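Local coordinates for protein Sso-CP2 metallo-carboxypetidase (Sulfolobus solfataricus, PDB 4MMO) that is a zinc-binding metallo-carboxypeptidase of the M20 family, probably cleaving residues from the C-terminal ends of peptide chains, at residues A363-G368 and T427-K432. Residues are numbered along the deposited sequence; the frame is centred on the assembly and turned at random.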
loop_
_atom_site.group_PDB
_atom_site.type_symbol
_atom_site.label_atom_id
_atom_site.label_comp_id
_atom_site.label_asym_id
_atom_site.label_seq_id
_atom_site.Cartn_x
_atom_site.Cartn_y
_atom_site.Cartn_z
ATOM N N ALA A 363 29.814 25.072 -22.960
ATOM C CA ALA A 363 29.488 23.657 -23.132
ATOM C C ALA A 363 29.868 23.218 -24.539
ATOM O O ALA A 363 30.407 22.134 -24.754
ATOM C CB ALA A 363 28.005 23.426 -22.888
ATOM N N LYS A 364 29.584 24.093 -25.491
ATOM C CA LYS A 364 29.844 23.846 -26.898
ATOM C C LYS A 364 31.342 23.686 -27.156
ATOM O O LYS A 364 31.771 22.769 -27.856
ATOM C CB LYS A 364 29.279 25.013 -27.694
ATOM C CG LYS A 364 29.104 24.764 -29.163
ATOM C CD LYS A 364 28.345 25.925 -29.782
ATOM C CE LYS A 364 28.128 25.728 -31.266
ATOM N NZ LYS A 364 27.298 24.526 -31.536
ATOM N N LYS A 365 32.137 24.567 -26.562
ATOM C CA LYS A 365 33.586 24.506 -26.693
ATOM C C LYS A 365 34.190 23.239 -26.074
ATOM O O LYS A 365 35.057 22.600 -26.671
ATOM C CB LYS A 365 34.208 25.746 -26.049
ATOM C CG LYS A 365 35.711 25.855 -26.228
ATOM C CD LYS A 365 36.241 27.153 -25.639
ATOM C CE LYS A 365 37.708 27.364 -25.975
ATOM N NZ LYS A 365 38.554 26.215 -25.546
ATOM N N VAL A 366 33.731 22.878 -24.882
ATOM C CA VAL A 366 34.330 21.772 -24.138
ATOM C C VAL A 366 33.928 20.408 -24.690
ATOM O O VAL A 366 34.767 19.514 -24.806
ATOM C CB VAL A 366 33.973 21.867 -22.636
ATOM C CG1 VAL A 366 34.319 20.583 -21.890
ATOM C CG2 VAL A 366 34.697 23.044 -22.014
ATOM N N TYR A 367 32.652 20.252 -25.030
ATOM C CA TYR A 367 32.124 18.953 -25.442
ATOM C C TYR A 367 32.092 18.793 -26.958
ATOM O O TYR A 367 32.034 17.675 -27.465
ATOM C CB TYR A 367 30.729 18.733 -24.849
ATOM C CG TYR A 367 30.747 18.602 -23.345
ATOM C CD1 TYR A 367 31.052 17.389 -22.740
ATOM C CD2 TYR A 367 30.478 19.692 -22.526
ATOM C CE1 TYR A 367 31.079 17.262 -21.362
ATOM C CE2 TYR A 367 30.503 19.576 -21.148
ATOM C CZ TYR A 367 30.805 18.357 -20.571
ATOM O OH TYR A 367 30.830 18.233 -19.200
ATOM N N GLY A 368 32.128 19.911 -27.673
ATOM C CA GLY A 368 32.230 19.882 -29.121
ATOM C C GLY A 368 30.968 19.418 -29.821
ATOM O O GLY A 368 31.011 19.018 -30.983
ATOM N N THR A 427 33.311 24.150 -16.360
ATOM C CA THR A 427 33.125 25.188 -15.356
ATOM C C THR A 427 34.138 26.308 -15.552
ATOM O O THR A 427 33.805 27.487 -15.430
ATOM C CB THR A 427 33.284 24.638 -13.926
ATOM O OG1 THR A 427 32.385 23.538 -13.722
ATOM C CG2 THR A 427 33.007 25.734 -12.899
ATOM N N GLU A 428 35.381 25.923 -15.827
ATOM C CA GLU A 428 36.456 26.877 -16.080
ATOM C C GLU A 428 36.093 27.808 -17.230
ATOM O O GLU A 428 36.123 29.029 -17.081
ATOM C CB GLU A 428 37.762 26.140 -16.388
ATOM C CG GLU A 428 38.496 25.655 -15.147
ATOM C CD GLU A 428 39.650 24.714 -15.457
ATOM O OE1 GLU A 428 39.720 24.183 -16.585
ATOM O OE2 GLU A 428 40.487 24.494 -14.561
ATOM N N GLU A 429 35.734 27.227 -18.371
ATOM C CA GLU A 429 35.336 28.015 -19.533
ATOM C C GLU A 429 34.117 28.870 -19.220
ATOM O O GLU A 429 34.026 30.013 -19.669
ATOM C CB GLU A 429 35.045 27.111 -20.731
ATOM C CG GLU A 429 36.282 26.716 -21.525
ATOM C CD GLU A 429 36.986 27.913 -22.142
ATOM O OE1 GLU A 429 38.198 27.807 -22.420
ATOM O OE2 GLU A 429 36.328 28.957 -22.348
ATOM N N PHE A 430 33.184 28.330 -18.437
ATOM C CA PHE A 430 31.997 29.093 -18.081
ATOM C C PHE A 430 32.368 30.329 -17.266
ATOM O O PHE A 430 31.837 31.411 -17.502
ATOM C CB PHE A 430 30.987 28.237 -17.315
ATOM C CG PHE A 430 29.989 29.045 -16.539
ATOM C CD1 PHE A 430 28.964 29.715 -17.190
ATOM C CD2 PHE A 430 30.087 29.154 -15.160
ATOM C CE1 PHE A 430 28.050 30.474 -16.480
ATOM C CE2 PHE A 430 29.178 29.913 -14.446
ATOM C CZ PHE A 430 28.157 30.573 -15.106
ATOM N N LEU A 431 33.291 30.169 -16.323
ATOM C CA LEU A 431 33.686 31.263 -15.439
ATOM C C LEU A 431 34.542 32.317 -16.155
ATOM O O LEU A 431 34.567 33.476 -15.754
ATOM C CB LEU A 431 34.453 30.720 -14.227
ATOM C CG LEU A 431 33.693 29.853 -13.206
ATOM C CD1 LEU A 431 34.669 29.240 -12.226
ATOM C CD2 LEU A 431 32.643 30.654 -12.456
ATOM N N LYS A 432 35.268 31.904 -17.188
ATOM C CA LYS A 432 36.081 32.834 -17.969
ATOM C C LYS A 432 35.185 33.688 -18.854
ATOM O O LYS A 432 35.468 34.852 -19.117
ATOM C CB LYS A 432 37.076 32.066 -18.840
ATOM C CG LYS A 432 38.308 31.575 -18.105
ATOM C CD LYS A 432 39.085 30.576 -18.944
ATOM C CE LYS A 432 40.555 30.563 -18.570
ATOM N NZ LYS A 432 41.232 29.313 -19.009
#
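Lys365 lies over one face of the Glu429 carboxylate: its CD sits almost directly above Glu429 CD, at 3.7 Å, and CE follows toward the OE1 side. The two side chains cross at about a right angle, and the ammonium also stays above the carboxylate plane, so that Lys365 NZ reaches Glu429 OE1 at 3.5 Å as a salt bridge without a hydrogen bond. The other flat group, the Tyr367 ring, has Val366 CG1 over one face, 3.9 Å above its plane and offset toward the rim, and Ala363 O at its edge. The lysine chain is extended until chi4 (-55°) bends NZ toward the acid, while a bend at chi2 (-62°) of Glu429 folds the carboxylate under the methylenes. Deeper between the helices, Val366 CG2 meets Glu429 CG at 4.0 Å, its other methyl being the one turned to the tyrosine. An alanine in place of Glu429 is likely to leave the Lys365 ammonium without this partner and Val366 CG2 without its methylene neighbour. This surface contact, remote from the zinc site, joins the C-terminal end of helix 354-367 to helix 417-433. Beneath it Phe430 packs on Val355, Met359 and Ser362 of the first helix. Thr427 and Leu431 instead meet helix 102-121, placing helix 417-433 between the two.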